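Local coordinates for histidinol-phosphate aminotransferase (Clostridium acetobutylicum, PDB 3FTB), which probably catalyses pyridoxal phosphate-dependent amino transfer, as in the step of histidine synthesis that yields histidinol phosphate, at residues 34-39 and 214-219; 85-90 and 210-215. One frame throughout, in Å; residues are numbered along the deposited sequence.

Contact 1. Residues 34-39 and 214-219; sequences NINPLG and TKFFAM. With PO4 (phosphate ion), chain E.
Asn34 opens the contact through its backbone: its carbonyl O lies 3.3 Å from Lys215 CD, and Asn298 ND2 gives that same oxygen a hydrogen bond. Ile35 then crosses the lysine chain at about a right angle, its CD1 only 3.4 Å from Lys215 CD, tighter than usual for two carbons. With chi1 at -54°, CG1 stands beside the backbone N and CG2 anti to it, so that Ile35 CG2 lies over Ala218, 3.5 Å from Ala218 CA. CD1 also helps to bury Thr214 O, which has no polar partner in the model. Asn36 supplies both polar links. Its N donates to Lys215 O at 3.2 Å, from above the carbonyl plane; Lys215 O also accepts from Ala218 N, closing a type I turn. With CG anti to the backbone N (chi1 -168°), Asn36 ND2 reaches Phe216 O at 3.0 Å in a rather bent bond. OD1 meanwhile takes the N-H of Leu38 in an Asx turn, so both ends of the amide are used and its rotation is fixed. Gly39 finishes the segment by laying its O against Ala218 CB. Just before the turn, Thr214 OG1 donates to O2 of the phosphate in chain E at 2.7 Å, while Lys215 NZ bonds to Tyr58 OH of the second subunit. Helix 262-285 and strand 336-340 flank the 34-39 loop.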
loop_
_atom_site.group_PDB
_atom_site.type_symbol
_atom_site.label_atom_id
_atom_site.label_comp_id
_atom_site.label_asym_id
_atom_site.label_seq_id
_atom_site.Cartn_x
_atom_site.Cartn_y
_atom_site.Cartn_z
ATOM N N ASN A 34 -20.140 7.302 -1.917
ATOM C CA ASN A 34 -20.957 6.120 -1.658
ATOM C C ASN A 34 -20.358 5.206 -0.592
ATOM O O ASN A 34 -20.182 4.011 -0.807
ATOM C CB ASN A 34 -21.178 5.323 -2.945
ATOM C CG ASN A 34 -21.564 6.199 -4.129
ATOM O OD1 ASN A 34 -21.092 5.979 -5.240
ATOM N ND2 ASN A 34 -22.427 7.180 -3.902
ATOM N N ILE A 35 -20.040 5.773 0.562
ATOM C CA ILE A 35 -19.585 4.974 1.688
ATOM C C ILE A 35 -20.787 4.707 2.575
ATOM O O ILE A 35 -21.697 5.530 2.651
ATOM C CB ILE A 35 -18.482 5.688 2.504
ATOM C CG1 ILE A 35 -17.326 6.118 1.585
ATOM C CG2 ILE A 35 -17.984 4.796 3.670
ATOM C CD1 ILE A 35 -16.658 4.970 0.799
ATOM N N ASN A 36 -20.785 3.545 3.222
ATOM C CA ASN A 36 -21.848 3.124 4.130
ATOM C C ASN A 36 -22.041 4.134 5.258
ATOM O O ASN A 36 -21.085 4.504 5.935
ATOM C CB ASN A 36 -21.503 1.734 4.692
ATOM C CG ASN A 36 -22.662 1.074 5.420
ATOM O OD1 ASN A 36 -23.338 1.695 6.241
ATOM N ND2 ASN A 36 -22.871 -0.211 5.143
ATOM N N PRO A 37 -23.287 4.580 5.467
ATOM C CA PRO A 37 -23.648 5.610 6.440
ATOM C C PRO A 37 -23.706 5.056 7.864
ATOM O O PRO A 37 -23.578 5.810 8.831
ATOM C CB PRO A 37 -25.049 5.994 5.974
ATOM C CG PRO A 37 -25.613 4.681 5.641
ATOM C CD PRO A 37 -24.498 4.053 4.819
ATOM N N LEU A 38 -23.903 3.747 7.983
ATOM C CA LEU A 38 -24.019 3.099 9.284
ATOM C C LEU A 38 -22.677 2.981 10.002
ATOM O O LEU A 38 -22.557 2.266 10.999
ATOM C CB LEU A 38 -24.686 1.735 9.132
ATOM C CG LEU A 38 -26.166 1.926 8.797
ATOM C CD1 LEU A 38 -26.694 0.840 7.870
ATOM C CD2 LEU A 38 -26.979 2.013 10.080
ATOM N N GLY A 39 -21.677 3.692 9.480
ATOM C CA GLY A 39 -20.383 3.834 10.122
ATOM C C GLY A 39 -19.505 2.600 10.218
ATOM O O GLY A 39 -19.832 1.537 9.692
ATOM N N THR A 214 -14.027 -1.350 1.435
ATOM C CA THR A 214 -13.978 0.112 1.391
ATOM C C THR A 214 -15.340 0.796 1.363
ATOM O O THR A 214 -15.535 1.812 2.008
ATOM C CB THR A 214 -13.190 0.575 0.163
ATOM O OG1 THR A 214 -11.987 -0.198 0.059
ATOM C CG2 THR A 214 -12.854 2.046 0.274
ATOM N N LYS A 215 -16.278 0.241 0.608
ATOM C CA LYS A 215 -17.584 0.859 0.478
ATOM C C LYS A 215 -18.537 0.307 1.530
ATOM O O LYS A 215 -18.999 1.046 2.402
ATOM C CB LYS A 215 -18.144 0.647 -0.938
ATOM C CG LYS A 215 -17.366 1.359 -2.046
ATOM C CD LYS A 215 -17.293 2.865 -1.808
ATOM C CE LYS A 215 -16.819 3.626 -3.049
ATOM N NZ LYS A 215 -15.366 3.435 -3.315
ATOM N N PHE A 216 -18.803 -0.994 1.457
ATOM C CA PHE A 216 -19.795 -1.642 2.316
ATOM C C PHE A 216 -19.452 -1.682 3.811
ATOM O O PHE A 216 -20.354 -1.690 4.661
ATOM C CB PHE A 216 -20.082 -3.056 1.819
ATOM C CG PHE A 216 -21.228 -3.727 2.526
ATOM C CD1 PHE A 216 -22.525 -3.268 2.369
ATOM C CD2 PHE A 216 -21.008 -4.827 3.340
ATOM C CE1 PHE A 216 -23.580 -3.894 3.019
ATOM C CE2 PHE A 216 -22.052 -5.447 3.984
ATOM C CZ PHE A 216 -23.339 -4.981 3.824
ATOM N N PHE A 217 -18.159 -1.716 4.129
ATOM C CA PHE A 217 -17.710 -1.804 5.519
ATOM C C PHE A 217 -17.254 -0.459 6.061
ATOM O O PHE A 217 -16.704 -0.382 7.168
ATOM C CB PHE A 217 -16.602 -2.864 5.685
ATOM C CG PHE A 217 -17.111 -4.281 5.634
ATOM C CD1 PHE A 217 -17.059 -5.008 4.456
ATOM C CD2 PHE A 217 -17.667 -4.872 6.757
ATOM C CE1 PHE A 217 -17.541 -6.305 4.393
ATOM C CE2 PHE A 217 -18.155 -6.165 6.707
ATOM C CZ PHE A 217 -18.093 -6.886 5.514
ATOM N N ALA A 218 -17.487 0.586 5.267
ATOM C CA ALA A 218 -17.331 1.983 5.687
ATOM C C ALA A 218 -15.904 2.400 6.042
ATOM O O ALA A 218 -15.702 3.450 6.680
ATOM C CB ALA A 218 -18.283 2.311 6.849
ATOM N N MET A 219 -14.921 1.602 5.618
ATOM C CA MET A 219 -13.530 1.832 6.017
ATOM C C MET A 219 -12.579 2.123 4.838
ATOM O O MET A 219 -11.703 1.309 4.544
ATOM C CB MET A 219 -13.008 0.645 6.862
ATOM C CG MET A 219 -13.658 0.500 8.263
ATOM S SD MET A 219 -13.053 -0.847 9.355
ATOM C CE MET A 219 -13.459 -2.273 8.351
HETATM P P PO4 E . -10.663 1.401 -2.998
HETATM O O1 PO4 E . -9.211 1.351 -3.398
HETATM O O2 PO4 E . -11.111 0.053 -2.516
HETATM O O3 PO4 E . -10.875 2.376 -1.869
HETATM O O4 PO4 E . -11.475 1.782 -4.209
#

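Contact 2. Residues 85-90 and 210-215; sequences NGASEI and IRAMTK. With PO4 (phosphate ion), chain E; PO4 (phosphate ion), chain G.
With chi1 at -49°, Ser88 OG stands beside its own backbone N, so hydroxyl and amide both donate to O1 of the phosphate in chain E. Ser88 OG lies very close to this phosphate O1, 2.4 Å, and the N-H bond of Ser88 is nearly straight. Ala87 N donates to O2 of the chain E phosphate at 2.9 Å, and Gly86, having no side chain, lets O1 of the same phosphate come to 3.4 Å from its CA. In Ile90 and Ile210 similar first torsions (-56° and -60°) set CG2 anti to the backbone N; the two chains slide past each other in opposite directions, Ile90 CG2 lying 3.7 Å from Ile210 CG1. Ala87 CB points toward the strand, 3.8 Å from Ala212 CB. Arg211 points away from the helix: NH1 and NH2 hold O1 and O4 of the phosphate in chain G, both bonds nearly straight, while NE pairs with Glu184. The chain E phosphate, probably from the crystallisation liquor, sits at the N-terminal end of helix 87-95, where the helix dipole would probably favour it, and Arg223 binds it too. The site resembles the cofactor-phosphate cup of fold type I aminotransferases, consistent with pyridoxal phosphate binding here.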
loop_
_atom_site.group_PDB
_atom_site.type_symbol
_atom_site.label_atom_id
_atom_site.label_comp_id
_atom_site.label_asym_id
_atom_site.label_seq_id
_atom_site.Cartn_x
_atom_site.Cartn_y
_atom_site.Cartn_z
ATOM N N ASN A 85 -3.621 -2.915 -1.246
ATOM C CA ASN A 85 -3.771 -1.640 -0.575
ATOM C C ASN A 85 -4.955 -0.929 -1.238
ATOM O O ASN A 85 -4.773 -0.021 -2.052
ATOM C CB ASN A 85 -2.475 -0.839 -0.731
ATOM C CG ASN A 85 -2.347 0.291 0.276
ATOM O OD1 ASN A 85 -2.659 0.137 1.460
ATOM N ND2 ASN A 85 -1.859 1.432 -0.193
ATOM N N GLY A 86 -6.166 -1.368 -0.895
ATOM C CA GLY A 86 -7.387 -0.909 -1.537
ATOM C C GLY A 86 -7.759 -1.816 -2.706
ATOM O O GLY A 86 -6.917 -2.561 -3.204
ATOM N N ALA A 87 -9.010 -1.771 -3.157
ATOM C CA ALA A 87 -9.373 -2.474 -4.394
ATOM C C ALA A 87 -8.634 -1.880 -5.601
ATOM O O ALA A 87 -8.389 -2.562 -6.602
ATOM C CB ALA A 87 -10.878 -2.437 -4.627
ATOM N N SER A 88 -8.277 -0.602 -5.491
ATOM C CA SER A 88 -7.584 0.108 -6.559
ATOM C C SER A 88 -6.416 -0.689 -7.103
ATOM O O SER A 88 -6.206 -0.758 -8.311
ATOM C CB SER A 88 -7.061 1.448 -6.048
ATOM O OG SER A 88 -8.069 2.154 -5.357
ATOM N N GLU A 89 -5.645 -1.274 -6.198
ATOM C CA GLU A 89 -4.416 -1.952 -6.576
ATOM C C GLU A 89 -4.740 -3.142 -7.477
ATOM O O GLU A 89 -4.013 -3.445 -8.426
ATOM C CB GLU A 89 -3.636 -2.391 -5.321
ATOM C CG GLU A 89 -2.145 -2.685 -5.553
ATOM C CD GLU A 89 -1.410 -3.248 -4.319
ATOM O OE1 GLU A 89 -1.955 -3.177 -3.200
ATOM O OE2 GLU A 89 -0.274 -3.762 -4.465
ATOM N N ILE A 90 -5.859 -3.792 -7.182
ATOM C CA ILE A 90 -6.227 -5.031 -7.851
ATOM C C ILE A 90 -6.807 -4.777 -9.241
ATOM O O ILE A 90 -6.515 -5.518 -10.185
ATOM C CB ILE A 90 -7.207 -5.832 -6.987
ATOM C CG1 ILE A 90 -6.588 -6.076 -5.612
ATOM C CG2 ILE A 90 -7.593 -7.152 -7.659
ATOM C CD1 ILE A 90 -7.605 -6.343 -4.565
ATOM N N ILE A 210 -13.124 -9.001 -7.981
ATOM C CA ILE A 210 -12.569 -7.988 -7.098
ATOM C C ILE A 210 -13.586 -7.600 -6.016
ATOM O O ILE A 210 -14.702 -7.155 -6.319
ATOM C CB ILE A 210 -12.166 -6.746 -7.904
ATOM C CG1 ILE A 210 -11.111 -7.119 -8.947
ATOM C CG2 ILE A 210 -11.648 -5.661 -6.998
ATOM C CD1 ILE A 210 -10.616 -5.942 -9.780
ATOM N N ARG A 211 -13.224 -7.811 -4.757
ATOM C CA ARG A 211 -14.057 -7.333 -3.665
ATOM C C ARG A 211 -13.359 -6.195 -2.932
ATOM O O ARG A 211 -12.188 -5.930 -3.168
ATOM C CB ARG A 211 -14.353 -8.454 -2.681
ATOM C CG ARG A 211 -15.170 -9.587 -3.244
ATOM C CD ARG A 211 -16.584 -9.189 -3.481
ATOM N NE ARG A 211 -17.415 -10.362 -3.724
ATOM C CZ ARG A 211 -18.247 -10.867 -2.826
ATOM N NH1 ARG A 211 -18.353 -10.290 -1.638
ATOM N NH2 ARG A 211 -18.975 -11.937 -3.122
ATOM N N ALA A 212 -14.083 -5.536 -2.031
ATOM C CA ALA A 212 -13.517 -4.461 -1.225
ATOM C C ALA A 212 -14.262 -4.311 0.092
ATOM O O ALA A 212 -15.454 -4.616 0.181
ATOM C CB ALA A 212 -13.545 -3.155 -1.991
ATOM N N MET A 213 -13.545 -3.842 1.109
ATOM C CA MET A 213 -14.129 -3.547 2.413
ATOM C C MET A 213 -14.333 -2.045 2.528
ATOM O O MET A 213 -14.752 -1.536 3.568
ATOM C CB MET A 213 -13.191 -3.999 3.531
ATOM C CG MET A 213 -13.017 -5.516 3.687
ATOM S SD MET A 213 -12.214 -5.922 5.260
ATOM C CE MET A 213 -13.549 -5.539 6.409
ATOM N N THR A 214 -14.027 -1.350 1.435
ATOM C CA THR A 214 -13.978 0.112 1.391
ATOM C C THR A 214 -15.340 0.796 1.363
ATOM O O THR A 214 -15.535 1.812 2.008
ATOM C CB THR A 214 -13.190 0.575 0.163
ATOM O OG1 THR A 214 -11.987 -0.198 0.059
ATOM C CG2 THR A 214 -12.854 2.046 0.274
ATOM N N LYS A 215 -16.278 0.241 0.608
ATOM C CA LYS A 215 -17.584 0.859 0.478
ATOM C C LYS A 215 -18.537 0.307 1.530
ATOM O O LYS A 215 -18.999 1.046 2.402
ATOM C CB LYS A 215 -18.144 0.647 -0.938
ATOM C CG LYS A 215 -17.366 1.359 -2.046
ATOM C CD LYS A 215 -17.293 2.865 -1.808
ATOM C CE LYS A 215 -16.819 3.626 -3.049
ATOM N NZ LYS A 215 -15.366 3.435 -3.315
HETATM P P PO4 E . -10.663 1.401 -2.998
HETATM O O1 PO4 E . -9.211 1.351 -3.398
HETATM O O2 PO4 E . -11.111 0.053 -2.516
HETATM O O3 PO4 E . -10.875 2.376 -1.869
HETATM O O4 PO4 E . -11.475 1.782 -4.209
HETATM P P PO4 G . -20.555 -12.494 -0.045
HETATM O O1 PO4 G . -19.683 -11.268 0.070
HETATM O O2 PO4 G . -20.094 -13.527 0.959
HETATM O O3 PO4 G . -21.994 -12.102 0.222
HETATM O O4 PO4 G . -20.471 -13.102 -1.428
#

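Followed from the N terminus, the chain leaves strand 29-30, supplies residues 34-39 and later 85-90, then returns in strand 207-212 and the loop after it. Contact 2 closes first, joining the start of helix 87-95 to the end of that strand, a member of the seven-stranded sheet; contact 1 closes just downstream, so the loop of 85-215 nests inside that of 34-219. Thr214 and Lys215 belong to both, and Met213 CE meets Met219 CE at 3.8 Å. Contact 1 therefore ties the loop after strand 29-30, beside helix 262-285, to the loop that follows strand 207-212. The chain E phosphate and the second subunit touch both contacts.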